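PDB 5Y7Q: fanconi-associated nuclease 1 homolog from Pseudomonas aeruginosa, which belongs to the FAN1 family of nucleases and combines a largely helical body with a VRR-NUC domain built around a mixed beta sheet. Local coordinates for residues 400-405 with 496-501; 408-413 with 528-533; 508-513 with 565-570; 557-562 with 569-574. All coordinates share one frame; numbering follows the deposited sequence.

Interaction 1 of 4, residues 400-405 with 496-501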
loop_
_atom_site.group_PDB
_atom_site.type_symbol
_atom_site.label_atom_id
_atom_site.label_comp_id
_atom_site.label_asym_id
_atom_site.label_seq_id
_atom_site.Cartn_x
_atom_site.Cartn_y
_atom_site.Cartn_z
ATOM N N GLY A 400 -21.776 29.353 -16.882
ATOM C CA GLY A 400 -20.626 29.412 -17.752
ATOM C C GLY A 400 -19.367 28.775 -17.200
ATOM O O GLY A 400 -18.477 28.417 -17.978
ATOM N N CYS A 401 -19.265 28.606 -15.889
ATOM C CA CYS A 401 -18.048 28.103 -15.270
ATOM C C CYS A 401 -18.358 26.820 -14.520
ATOM O O CYS A 401 -19.298 26.779 -13.721
ATOM C CB CYS A 401 -17.451 29.137 -14.321
ATOM S SG CYS A 401 -15.766 28.775 -13.830
ATOM N N ALA A 402 -17.580 25.776 -14.782
ATOM C CA ALA A 402 -17.758 24.477 -14.134
ATOM C C ALA A 402 -16.512 24.157 -13.328
ATOM O O ALA A 402 -15.404 24.198 -13.861
ATOM C CB ALA A 402 -17.999 23.367 -15.153
ATOM N N VAL A 403 -16.678 23.854 -12.052
ATOM C CA VAL A 403 -15.536 23.669 -11.164
ATOM C C VAL A 403 -15.597 22.271 -10.570
ATOM O O VAL A 403 -16.642 21.848 -10.062
ATOM C CB VAL A 403 -15.498 24.742 -10.063
ATOM C CG1 VAL A 403 -14.206 24.673 -9.309
ATOM C CG2 VAL A 403 -15.687 26.100 -10.678
ATOM N N HIS A 404 -14.475 21.565 -10.628
ATOM C CA HIS A 404 -14.378 20.189 -10.171
ATOM C C HIS A 404 -13.262 20.035 -9.151
ATOM O O HIS A 404 -12.178 20.616 -9.295
ATOM C CB HIS A 404 -14.152 19.269 -11.349
ATOM C CG HIS A 404 -15.243 19.348 -12.365
ATOM N ND1 HIS A 404 -16.405 18.608 -12.273
ATOM C CD2 HIS A 404 -15.365 20.097 -13.484
ATOM C CE1 HIS A 404 -17.187 18.889 -13.299
ATOM N NE2 HIS A 404 -16.577 19.785 -14.049
ATOM N N TYR A 405 -13.549 19.257 -8.114
ATOM C CA TYR A 405 -12.581 18.899 -7.090
ATOM C C TYR A 405 -11.991 17.556 -7.509
ATOM O O TYR A 405 -12.647 16.515 -7.388
ATOM C CB TYR A 405 -13.282 18.835 -5.736
ATOM C CG TYR A 405 -12.387 18.685 -4.532
ATOM C CD1 TYR A 405 -12.919 18.618 -3.255
ATOM C CD2 TYR A 405 -11.011 18.629 -4.671
ATOM C CE1 TYR A 405 -12.103 18.479 -2.151
ATOM C CE2 TYR A 405 -10.189 18.490 -3.576
ATOM C CZ TYR A 405 -10.735 18.412 -2.316
ATOM O OH TYR A 405 -9.893 18.273 -1.229
ATOM N N LEU A 496 -15.193 14.205 -18.023
ATOM C CA LEU A 496 -14.347 13.689 -19.095
ATOM C C LEU A 496 -14.461 14.550 -20.344
ATOM O O LEU A 496 -13.451 14.895 -20.964
ATOM C CB LEU A 496 -14.731 12.254 -19.432
ATOM C CG LEU A 496 -13.785 11.630 -20.454
ATOM C CD1 LEU A 496 -12.365 11.656 -19.901
ATOM C CD2 LEU A 496 -14.221 10.207 -20.791
ATOM N N GLU A 497 -15.687 14.880 -20.745
ATOM C CA GLU A 497 -15.876 15.583 -22.006
ATOM C C GLU A 497 -15.324 17.003 -21.908
ATOM O O GLU A 497 -14.552 17.450 -22.774
ATOM C CB GLU A 497 -17.359 15.565 -22.393
ATOM C CG GLU A 497 -17.675 14.958 -23.786
ATOM C CD GLU A 497 -17.036 13.577 -24.038
ATOM O OE1 GLU A 497 -16.057 13.503 -24.818
ATOM O OE2 GLU A 497 -17.514 12.565 -23.468
ATOM N N GLN A 498 -15.654 17.705 -20.817
ATOM C CA GLN A 498 -15.069 19.026 -20.596
ATOM C C GLN A 498 -13.546 18.958 -20.547
ATOM O O GLN A 498 -12.866 19.773 -21.179
ATOM C CB GLN A 498 -15.637 19.648 -19.322
ATOM C CG GLN A 498 -17.144 19.785 -19.391
ATOM C CD GLN A 498 -17.745 20.409 -18.154
ATOM O OE1 GLN A 498 -17.164 20.355 -17.076
ATOM N NE2 GLN A 498 -18.919 21.017 -18.309
ATOM N N ALA A 499 -12.984 17.968 -19.846
ATOM C CA ALA A 499 -11.530 17.848 -19.835
ATOM C C ALA A 499 -10.981 17.632 -21.244
ATOM O O ALA A 499 -9.995 18.265 -21.638
ATOM C CB ALA A 499 -11.110 16.720 -18.906
ATOM N N LEU A 500 -11.650 16.798 -22.041
ATOM C CA LEU A 500 -11.142 16.463 -23.363
ATOM C C LEU A 500 -11.111 17.685 -24.254
ATOM O O LEU A 500 -10.126 17.935 -24.961
ATOM C CB LEU A 500 -11.999 15.376 -23.995
ATOM C CG LEU A 500 -11.746 13.945 -23.520
ATOM C CD1 LEU A 500 -12.343 12.981 -24.534
ATOM C CD2 LEU A 500 -10.263 13.664 -23.346
ATOM N N ASP A 501 -12.198 18.442 -24.258
ATOM C CA ASP A 501 -12.296 19.527 -25.212
ATOM C C ASP A 501 -11.644 20.820 -24.724
ATOM O O ASP A 501 -11.278 21.656 -25.558
ATOM C CB ASP A 501 -13.768 19.703 -25.604
ATOM C CG ASP A 501 -14.301 18.493 -26.427
ATOM O OD1 ASP A 501 -14.103 18.468 -27.672
ATOM O OD2 ASP A 501 -14.899 17.558 -25.828
#

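Interaction 2 of 4, residues 408-413 with 528-533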
loop_
_atom_site.group_PDB
_atom_site.type_symbol
_atom_site.label_atom_id
_atom_site.label_comp_id
_atom_site.label_asym_id
_atom_site.label_seq_id
_atom_site.Cartn_x
_atom_site.Cartn_y
_atom_site.Cartn_z
ATOM N N ASN A 408 -5.239 15.753 -8.891
ATOM C CA ASN A 408 -4.383 14.786 -9.582
ATOM C C ASN A 408 -5.135 13.533 -10.037
ATOM O O ASN A 408 -4.562 12.734 -10.769
ATOM C CB ASN A 408 -3.101 14.413 -8.799
ATOM C CG ASN A 408 -3.322 13.414 -7.686
ATOM O OD1 ASN A 408 -3.782 12.300 -7.917
ATOM N ND2 ASN A 408 -2.934 13.794 -6.461
ATOM N N GLY A 409 -6.422 13.391 -9.725
ATOM C CA GLY A 409 -7.174 12.282 -10.279
ATOM C C GLY A 409 -7.577 12.443 -11.733
ATOM O O GLY A 409 -7.693 11.449 -12.462
ATOM N N LEU A 410 -7.818 13.673 -12.183
ATOM C CA LEU A 410 -8.209 13.848 -13.580
ATOM C C LEU A 410 -7.021 13.650 -14.516
ATOM O O LEU A 410 -7.106 12.893 -15.492
ATOM C CB LEU A 410 -8.839 15.215 -13.793
ATOM C CG LEU A 410 -8.890 15.530 -15.286
ATOM C CD1 LEU A 410 -9.946 14.672 -15.976
ATOM C CD2 LEU A 410 -9.112 17.017 -15.517
ATOM N N ILE A 411 -5.892 14.293 -14.217
ATOM C CA ILE A 411 -4.737 14.173 -15.099
ATOM C C ILE A 411 -4.175 12.754 -15.086
ATOM O O ILE A 411 -3.858 12.198 -16.147
ATOM C CB ILE A 411 -3.689 15.221 -14.717
ATOM C CG1 ILE A 411 -4.272 16.581 -15.034
ATOM C CG2 ILE A 411 -2.403 14.998 -15.472
ATOM C CD1 ILE A 411 -3.379 17.715 -14.692
ATOM N N ASN A 412 -4.044 12.140 -13.902
ATOM C CA ASN A 412 -3.611 10.747 -13.867
ATOM C C ASN A 412 -4.589 9.865 -14.619
ATOM O O ASN A 412 -4.173 8.992 -15.387
ATOM C CB ASN A 412 -3.443 10.251 -12.438
ATOM C CG ASN A 412 -2.288 10.907 -11.741
ATOM O OD1 ASN A 412 -1.625 11.761 -12.319
ATOM N ND2 ASN A 412 -2.058 10.545 -10.487
ATOM N N SER A 413 -5.893 10.110 -14.460
ATOM C CA SER A 413 -6.856 9.286 -15.176
ATOM C C SER A 413 -6.652 9.392 -16.675
ATOM O O SER A 413 -6.512 8.379 -17.360
ATOM C CB SER A 413 -8.272 9.675 -14.787
ATOM O OG SER A 413 -8.535 9.208 -13.476
ATOM N N ASP A 528 -5.992 21.216 -6.099
ATOM C CA ASP A 528 -7.268 20.667 -5.642
ATOM C C ASP A 528 -8.308 20.720 -6.741
ATOM O O ASP A 528 -8.976 19.718 -7.027
ATOM C CB ASP A 528 -7.787 21.429 -4.416
ATOM C CG ASP A 528 -6.860 21.334 -3.206
ATOM O OD1 ASP A 528 -6.388 20.218 -2.860
ATOM O OD2 ASP A 528 -6.623 22.391 -2.577
ATOM N N LEU A 529 -8.454 21.882 -7.375
ATOM C CA LEU A 529 -9.596 22.145 -8.229
ATOM C C LEU A 529 -9.154 22.396 -9.658
ATOM O O LEU A 529 -8.011 22.773 -9.944
ATOM C CB LEU A 529 -10.403 23.358 -7.754
ATOM C CG LEU A 529 -10.932 23.440 -6.332
ATOM C CD1 LEU A 529 -11.708 24.737 -6.197
ATOM C CD2 LEU A 529 -11.808 22.274 -5.972
ATOM N N ILE A 530 -10.104 22.217 -10.553
ATOM C CA ILE A 530 -9.928 22.616 -11.931
ATOM C C ILE A 530 -11.248 23.231 -12.419
ATOM O O ILE A 530 -12.334 22.694 -12.168
ATOM C CB ILE A 530 -9.477 21.407 -12.777
ATOM C CG1 ILE A 530 -9.111 21.864 -14.208
ATOM C CG2 ILE A 530 -10.551 20.268 -12.710
ATOM C CD1 ILE A 530 -8.267 20.868 -15.038
ATOM N N GLN A 531 -11.175 24.382 -13.068
ATOM C CA GLN A 531 -12.384 24.999 -13.578
ATOM C C GLN A 531 -12.287 25.150 -15.090
ATOM O O GLN A 531 -11.211 25.421 -15.643
ATOM C CB GLN A 531 -12.696 26.351 -12.904
ATOM C CG GLN A 531 -11.539 27.128 -12.332
ATOM C CD GLN A 531 -11.921 28.588 -12.086
ATOM O OE1 GLN A 531 -13.100 28.953 -12.169
ATOM N NE2 GLN A 531 -10.928 29.430 -11.802
ATOM N N PHE A 532 -13.424 24.933 -15.741
ATOM C CA PHE A 532 -13.547 24.946 -17.181
ATOM C C PHE A 532 -14.540 26.019 -17.586
ATOM O O PHE A 532 -15.564 26.237 -16.921
ATOM C CB PHE A 532 -14.008 23.586 -17.719
ATOM C CG PHE A 532 -13.045 22.458 -17.438
ATOM C CD1 PHE A 532 -11.806 22.410 -18.062
ATOM C CD2 PHE A 532 -13.387 21.437 -16.555
ATOM C CE1 PHE A 532 -10.926 21.371 -17.801
ATOM C CE2 PHE A 532 -12.517 20.405 -16.296
ATOM C CZ PHE A 532 -11.291 20.365 -16.911
ATOM N N TRP A 533 -14.218 26.679 -18.688
ATOM C CA TRP A 533 -15.132 27.574 -19.381
ATOM C C TRP A 533 -15.294 26.932 -20.752
ATOM O O TRP A 533 -14.462 27.153 -21.656
ATOM C CB TRP A 533 -14.574 28.991 -19.461
ATOM C CG TRP A 533 -14.375 29.734 -18.133
ATOM C CD1 TRP A 533 -15.271 30.572 -17.516
ATOM C CD2 TRP A 533 -13.190 29.750 -17.311
ATOM N NE1 TRP A 533 -14.725 31.095 -16.365
ATOM C CE2 TRP A 533 -13.447 30.617 -16.217
ATOM C CE3 TRP A 533 -11.943 29.110 -17.386
ATOM C CZ2 TRP A 533 -12.503 30.854 -15.204
ATOM C CZ3 TRP A 533 -11.004 29.351 -16.374
ATOM C CH2 TRP A 533 -11.292 30.215 -15.302
#

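Interaction 3 of 4, residues 508-513 with 565-570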
loop_
_atom_site.group_PDB
_atom_site.type_symbol
_atom_site.label_atom_id
_atom_site.label_comp_id
_atom_site.label_asym_id
_atom_site.label_seq_id
_atom_site.Cartn_x
_atom_site.Cartn_y
_atom_site.Cartn_z
ATOM N N LEU A 508 -1.219 18.113 -22.057
ATOM C CA LEU A 508 -1.358 16.704 -21.718
ATOM C C LEU A 508 -0.038 15.983 -21.883
ATOM O O LEU A 508 0.387 15.244 -20.994
ATOM C CB LEU A 508 -2.416 16.039 -22.585
ATOM C CG LEU A 508 -3.845 16.293 -22.140
ATOM C CD1 LEU A 508 -4.713 15.247 -22.765
ATOM C CD2 LEU A 508 -3.934 16.254 -20.656
ATOM N N ARG A 509 0.632 16.202 -23.004
ATOM C CA ARG A 509 1.938 15.588 -23.191
ATOM C C ARG A 509 2.904 16.016 -22.096
ATOM O O ARG A 509 3.611 15.178 -21.531
ATOM C CB ARG A 509 2.494 15.931 -24.573
ATOM C CG ARG A 509 3.941 15.587 -24.737
ATOM C CD ARG A 509 4.193 15.146 -26.143
ATOM N NE ARG A 509 3.996 13.706 -26.299
ATOM C CZ ARG A 509 4.265 13.044 -27.420
ATOM N NH1 ARG A 509 4.064 11.740 -27.485
ATOM N NH2 ARG A 509 4.739 13.694 -28.481
ATOM N N ALA A 510 2.946 17.311 -21.772
ATOM C CA ALA A 510 3.878 17.770 -20.745
ATOM C C ALA A 510 3.643 17.032 -19.424
ATOM O O ALA A 510 4.558 16.408 -18.866
ATOM C CB ALA A 510 3.756 19.283 -20.571
ATOM N N TRP A 511 2.405 17.061 -18.930
ATOM C CA TRP A 511 2.083 16.360 -17.694
ATOM C C TRP A 511 2.433 14.881 -17.786
ATOM O O TRP A 511 3.070 14.328 -16.888
ATOM C CB TRP A 511 0.604 16.537 -17.356
ATOM C CG TRP A 511 0.237 17.938 -17.126
ATOM C CD1 TRP A 511 1.033 18.926 -16.604
ATOM C CD2 TRP A 511 -1.003 18.551 -17.451
ATOM N NE1 TRP A 511 0.349 20.121 -16.574
ATOM C CE2 TRP A 511 -0.904 19.918 -17.091
ATOM C CE3 TRP A 511 -2.186 18.087 -18.018
ATOM C CZ2 TRP A 511 -1.951 20.811 -17.269
ATOM C CZ3 TRP A 511 -3.228 18.978 -18.191
ATOM C CH2 TRP A 511 -3.105 20.325 -17.819
ATOM N N PHE A 512 2.029 14.225 -18.874
ATOM C CA PHE A 512 2.190 12.773 -18.980
ATOM C C PHE A 512 3.661 12.372 -18.949
ATOM O O PHE A 512 4.036 11.376 -18.310
ATOM C CB PHE A 512 1.507 12.268 -20.254
ATOM C CG PHE A 512 0.005 12.356 -20.203
ATOM C CD1 PHE A 512 -0.643 12.799 -19.047
ATOM C CD2 PHE A 512 -0.761 11.975 -21.285
ATOM C CE1 PHE A 512 -2.028 12.888 -18.981
ATOM C CE2 PHE A 512 -2.148 12.044 -21.218
ATOM C CZ PHE A 512 -2.782 12.505 -20.072
ATOM N N GLU A 513 4.518 13.152 -19.608
ATOM C CA GLU A 513 5.942 12.857 -19.554
ATOM C C GLU A 513 6.512 13.131 -18.169
ATOM O O GLU A 513 7.424 12.417 -17.726
ATOM C CB GLU A 513 6.687 13.657 -20.621
ATOM C CG GLU A 513 7.818 12.889 -21.296
ATOM C CD GLU A 513 7.400 12.259 -22.621
ATOM O OE1 GLU A 513 7.013 13.003 -23.553
ATOM O OE2 GLU A 513 7.456 11.013 -22.723
ATOM N N ARG A 565 5.604 26.406 -18.055
ATOM C CA ARG A 565 4.924 26.143 -19.317
ATOM C C ARG A 565 3.892 27.201 -19.671
ATOM O O ARG A 565 3.175 27.038 -20.666
ATOM C CB ARG A 565 4.219 24.784 -19.271
ATOM C CG ARG A 565 5.005 23.664 -19.875
ATOM C CD ARG A 565 5.820 23.007 -18.826
ATOM N NE ARG A 565 6.427 21.806 -19.362
ATOM C CZ ARG A 565 7.732 21.600 -19.426
ATOM N NH1 ARG A 565 8.558 22.537 -18.972
ATOM N NH2 ARG A 565 8.199 20.457 -19.932
ATOM N N GLU A 566 3.769 28.254 -18.870
ATOM C CA GLU A 566 2.624 29.159 -18.949
ATOM C C GLU A 566 1.331 28.339 -18.981
ATOM O O GLU A 566 0.485 28.469 -19.868
ATOM C CB GLU A 566 2.730 30.124 -20.146
ATOM C CG GLU A 566 3.892 31.156 -20.070
ATOM C CD GLU A 566 3.446 32.622 -20.272
ATOM O OE1 GLU A 566 2.229 32.878 -20.432
ATOM O OE2 GLU A 566 4.318 33.529 -20.266
ATOM N N MET A 567 1.222 27.452 -18.033
ATOM C CA MET A 567 -0.049 26.817 -17.755
ATOM C C MET A 567 -0.838 27.655 -16.764
ATOM O O MET A 567 -0.262 28.314 -15.890
ATOM C CB MET A 567 0.156 25.418 -17.181
ATOM C CG MET A 567 0.380 24.365 -18.238
ATOM S SD MET A 567 1.445 23.039 -17.672
ATOM C CE MET A 567 1.713 22.167 -19.215
ATOM N N PRO A 568 -2.128 27.639 -16.916
ATOM C CA PRO A 568 -3.003 28.397 -16.017
ATOM C C PRO A 568 -3.215 27.747 -14.654
ATOM O O PRO A 568 -4.178 27.007 -14.460
ATOM C CB PRO A 568 -4.309 28.471 -16.812
ATOM C CG PRO A 568 -4.288 27.232 -17.627
ATOM C CD PRO A 568 -2.862 27.066 -18.049
ATOM N N VAL A 569 -2.321 27.994 -13.707
ATOM C CA VAL A 569 -2.516 27.635 -12.310
ATOM C C VAL A 569 -2.687 28.895 -11.476
ATOM O O VAL A 569 -2.179 29.973 -11.810
ATOM C CB VAL A 569 -1.324 26.833 -11.781
ATOM C CG1 VAL A 569 -1.282 25.465 -12.410
ATOM C CG2 VAL A 569 -0.039 27.615 -12.069
ATOM N N ALA A 570 -3.397 28.747 -10.368
ATOM C CA ALA A 570 -3.520 29.810 -9.378
ATOM C C ALA A 570 -3.676 29.169 -8.007
ATOM O O ALA A 570 -4.150 28.033 -7.896
ATOM C CB ALA A 570 -4.714 30.721 -9.670
#

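Interaction 4 of 4, residues 557-562 with 569-574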
loop_
_atom_site.group_PDB
_atom_site.type_symbol
_atom_site.label_atom_id
_atom_site.label_comp_id
_atom_site.label_asym_id
_atom_site.label_seq_id
_atom_site.Cartn_x
_atom_site.Cartn_y
_atom_site.Cartn_z
ATOM N N ARG A 557 6.527 22.049 -6.463
ATOM C CA ARG A 557 7.190 21.628 -7.692
ATOM C C ARG A 557 6.206 21.617 -8.854
ATOM O O ARG A 557 6.558 21.991 -9.977
ATOM C CB ARG A 557 7.846 20.264 -7.501
ATOM C CG ARG A 557 8.556 20.162 -6.164
ATOM C CD ARG A 557 9.525 18.979 -6.074
ATOM N NE ARG A 557 9.050 17.914 -5.197
ATOM C CZ ARG A 557 8.361 16.870 -5.635
ATOM N NH1 ARG A 557 8.081 16.783 -6.931
ATOM N NH2 ARG A 557 7.963 15.916 -4.795
ATOM N N TRP A 558 4.957 21.228 -8.601
ATOM C CA TRP A 558 4.001 21.227 -9.693
ATOM C C TRP A 558 3.629 22.641 -10.125
ATOM O O TRP A 558 3.429 22.897 -11.316
ATOM C CB TRP A 558 2.757 20.431 -9.324
ATOM C CG TRP A 558 2.363 19.712 -10.533
ATOM C CD1 TRP A 558 1.714 20.232 -11.624
ATOM C CD2 TRP A 558 2.681 18.360 -10.861
ATOM N NE1 TRP A 558 1.578 19.265 -12.598
ATOM C CE2 TRP A 558 2.166 18.109 -12.155
ATOM C CE3 TRP A 558 3.328 17.330 -10.181
ATOM C CZ2 TRP A 558 2.282 16.870 -12.774
ATOM C CZ3 TRP A 558 3.444 16.112 -10.798
ATOM C CH2 TRP A 558 2.925 15.887 -12.082
ATOM N N LEU A 559 3.550 23.576 -9.183
ATOM C CA LEU A 559 3.345 24.970 -9.546
ATOM C C LEU A 559 4.508 25.500 -10.370
ATOM O O LEU A 559 4.304 26.208 -11.360
ATOM C CB LEU A 559 3.167 25.807 -8.293
ATOM C CG LEU A 559 1.840 25.616 -7.596
ATOM C CD1 LEU A 559 1.615 26.845 -6.754
ATOM C CD2 LEU A 559 0.773 25.465 -8.629
ATOM N N GLN A 560 5.737 25.192 -9.957
ATOM C CA GLN A 560 6.899 25.606 -10.728
ATOM C C GLN A 560 6.830 25.033 -12.135
ATOM O O GLN A 560 7.024 25.746 -13.126
ATOM C CB GLN A 560 8.179 25.165 -10.014
ATOM C CG GLN A 560 9.474 25.662 -10.657
ATOM C CD GLN A 560 10.723 24.996 -10.071
ATOM O OE1 GLN A 560 10.680 24.406 -8.987
ATOM N NE2 GLN A 560 11.840 25.084 -10.795
ATOM N N PHE A 561 6.499 23.752 -12.240
ATOM C CA PHE A 561 6.436 23.108 -13.544
ATOM C C PHE A 561 5.368 23.744 -14.419
ATOM O O PHE A 561 5.592 24.011 -15.606
ATOM C CB PHE A 561 6.165 21.619 -13.370
ATOM C CG PHE A 561 6.008 20.895 -14.662
ATOM C CD1 PHE A 561 7.122 20.467 -15.364
ATOM C CD2 PHE A 561 4.750 20.657 -15.193
ATOM C CE1 PHE A 561 6.988 19.790 -16.571
ATOM C CE2 PHE A 561 4.608 19.989 -16.407
ATOM C CZ PHE A 561 5.728 19.551 -17.096
ATOM N N CYS A 562 4.192 23.990 -13.844
ATOM C CA CYS A 562 3.092 24.570 -14.606
ATOM C C CYS A 562 3.395 26.002 -15.046
ATOM O O CYS A 562 3.146 26.367 -16.202
ATOM C CB CYS A 562 1.810 24.523 -13.778
ATOM S SG CYS A 562 0.945 22.939 -13.810
ATOM N N VAL A 569 -2.321 27.994 -13.707
ATOM C CA VAL A 569 -2.516 27.635 -12.310
ATOM C C VAL A 569 -2.687 28.895 -11.476
ATOM O O VAL A 569 -2.179 29.973 -11.810
ATOM C CB VAL A 569 -1.324 26.833 -11.781
ATOM C CG1 VAL A 569 -1.282 25.465 -12.410
ATOM C CG2 VAL A 569 -0.039 27.615 -12.069
ATOM N N ALA A 570 -3.397 28.747 -10.368
ATOM C CA ALA A 570 -3.520 29.810 -9.378
ATOM C C ALA A 570 -3.676 29.169 -8.007
ATOM O O ALA A 570 -4.150 28.033 -7.896
ATOM C CB ALA A 570 -4.714 30.721 -9.670
ATOM N N VAL A 571 -3.260 29.890 -6.966
ATOM C CA VAL A 571 -3.423 29.439 -5.584
ATOM C C VAL A 571 -4.411 30.368 -4.905
ATOM O O VAL A 571 -4.308 31.593 -5.027
ATOM C CB VAL A 571 -2.090 29.393 -4.811
ATOM C CG1 VAL A 571 -2.329 28.957 -3.375
ATOM C CG2 VAL A 571 -1.150 28.422 -5.468
ATOM N N CYS A 572 -5.365 29.789 -4.195
ATOM C CA CYS A 572 -6.452 30.542 -3.589
ATOM C C CYS A 572 -6.379 30.447 -2.070
ATOM O O CYS A 572 -6.545 29.363 -1.502
ATOM C CB CYS A 572 -7.782 30.019 -4.105
ATOM S SG CYS A 572 -9.150 30.508 -3.115
ATOM N N TYR A 573 -6.149 31.577 -1.418
ATOM C CA TYR A 573 -6.051 31.647 0.034
ATOM C C TYR A 573 -7.354 32.208 0.604
ATOM O O TYR A 573 -7.780 33.305 0.224
ATOM C CB TYR A 573 -4.865 32.521 0.441
ATOM C CG TYR A 573 -3.504 31.974 0.044
ATOM C CD1 TYR A 573 -2.744 31.224 0.949
ATOM C CD2 TYR A 573 -2.966 32.219 -1.217
ATOM C CE1 TYR A 573 -1.489 30.728 0.612
ATOM C CE2 TYR A 573 -1.704 31.725 -1.566
ATOM C CZ TYR A 573 -0.976 30.976 -0.645
ATOM O OH TYR A 573 0.270 30.480 -0.960
ATOM N N VAL A 574 -7.968 31.477 1.533
ATOM C CA VAL A 574 -9.300 31.800 2.040
ATOM C C VAL A 574 -9.236 32.276 3.493
ATOM O O VAL A 574 -8.533 31.687 4.327
ATOM C CB VAL A 574 -10.221 30.574 1.887
ATOM C CG1 VAL A 574 -11.570 30.785 2.579
ATOM C CG2 VAL A 574 -10.410 30.295 0.428
#

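Interaction 1 of 4, residues 400-405 with 496-501
Ala402 and His404, on strand 402-405, face Gln498 of helix 493-502 across a wide backbone gap, with 8.9 Å between Ala402 CA and Gln498 CA. A separation of that size has to be bridged by side chains, and here one glutamine does most of the reaching. Gln498 runs out from the helix as an extended chain, and its amide oxygen accepts a hydrogen bond from the His404 imidazole: NE2 donates to Gln498 OE1 at 3.1 Å, with the donor lying close to the line of the carbonyl bond (C=O...N angle 161°). The oxygen arrives at the edge of the ring, somewhat tilted from its plane, while the amide and imidazole planes stand 72° apart. His404 CG sits beside its backbone N (chi1 -59°), a rotation that swings NE2 out toward the helix. The strand concerned is an outermost one of the mixed sheet in the VRR-NUC domain, whose core resembles that of PD-(D/E)XK nucleases; its backbone pairs with 529-533, and the helix lies over one face of the sheet at this edge. Ala402 stands off the outer end of the amide, its CB 3.7 Å from Gln498 OE1 and 4.0 Å from Gln498 NE2. The helix is tied down on another flank, where Glu497 forms a salt bridge with Arg472. The contact lies near the surface, its nearest atom about 7 Å from the bound nucleic acid.

Interaction 2 of 4, residues 408-413 with 528-533
Leu410, in the first turn of the helix 409-418, meets Ile530 and Phe532 of the strand 529-533, and its side chain shows how a single branch can carry a helix-to-sheet contact. CB already points toward the strand, yet neither it nor CG touches the opposing segment; they serve as a stem. With CG anti to the backbone N (chi1 165°), the CD2 methyl is carried forward to the meeting point. There it touches the end of Ile530, CD2 to CD1 at 4.0 Å, the two side chains crossing at about a right angle. The same methyl stands off the rim of the Phe532 ring, near its plane, with CD2 4.2 Å from CZ. The strand is an inner one of the mixed five-stranded sheet of the VRR-NUC domain, and Ile530 and Phe532 are two residues apart on it, offering their side chains to the same helical layer. The other methyl of the leucine, CD1, turns to Ala499 of the helix 493-502, and Phe532 also touches Gln498 of that helix. At the start of helix 409-418, Gly409 O accepts two bonds from Ser413, one turn on: one from the backbone N and one from OG at 2.6 Å.

Interaction 3 of 4, residues 508-513 with 565-570
Trp511 and Met567 supply the sulfur-aromatic part of this contact. Met567 SD lies 4.3 Å from the centroid of the five-membered ring of Trp511 and 62° off the ring normal, an oblique Met-aromatic approach. The indole and the thioether chain lie alongside, running opposite ways, which brings the sulfur 3.3 Å from Trp511 NE1. The bend of the methionine at chi2 (149°) helps lay its thioether along the indole.

Apolar contact comes next: Met567 CE reaches beyond the sulfur to the helix itself and meets Ala510 CB at 3.8 Å. The methyl thereby rests on the helix surface, flanked by the indole and the arginine.

The third kind involves a charged group without a salt bridge across the segments. Arg565, on the exposed side, turns the edge of its guanidinium to the alanine, with NE 3.9 Å from Ala510 CB.

Phe561 of the helix 553-564 packs on both Ala510 and Trp511, so the indole is shared between two elements. What the helix 505-517 receives here is the connection leaving helix 553-564, with positive phi at Glu566 and an inverse gamma turn centred on Pro568: the return loop of a beta-alpha-beta unit in the VRR-NUC domain.

Interaction 4 of 4, residues 557-562 with 569-574
Val569 has the most surface buried by this contact, and it lies against two residues one helical turn apart, Leu559 and Cys562. CG1, placed beside the backbone N by a chi1 of -69°, faces Cys562 and lies 3.5 Å from Cys562 CB and 3.6 Å from Cys562 SG. CG2 fits between the two partners, 4.0 Å from Cys562 CB and 4.1 Å from Leu559 CD2.

Leu559, second in buried surface, uses both of its methyls. CD2 comes to rest 4.0 Å from Val569 CB, whereas CD1 turns to the next valine along the strand and meets Val571 CG2, the two side chains crossing at about a right angle. The leucine thus bridges two valines separated by one residue, Ala570. No hydrogen bond crosses between the segments; contact is purely apolar, and all four residues are buried.

Cys562 closes the row at the end nearer the loop, where the backbones come closest, its CA 6.8 Å from Val569 CA. Helix and strand diverge from there, their N-to-C directions 142° apart, with the axes of the two short segments 9.3 Å apart at their closest. Such a helix, packed on the strand that follows it, belongs to a beta-alpha-beta crossover: strand 538-545, helix 553-564 and strand 569-577, of which the two strands are parallel neighbours in the VRR-NUC sheet.

All four interactions reach the same mixed sheet, where strand 402-405 is outermost and is followed across it by 529-533, 538-545 and 569-577. Interactions 1 and 2 lie 8 Å apart between centres on neighbouring strands, and their segments alternate along the chain. Interaction 2 meets interaction 3 where Ile411 packs on Trp511 and Phe512, joining helices 409-418 and 505-517. Interactions 3 and 4, 11 Å apart, share Val569 and Ala570 and end on the same strand. Interactions 1 and 4 are the most distant pair, about 19 Å between centres. Residues 400-413, like strand 374-380, thus join a sheet whose other three strands come more than a hundred residues later.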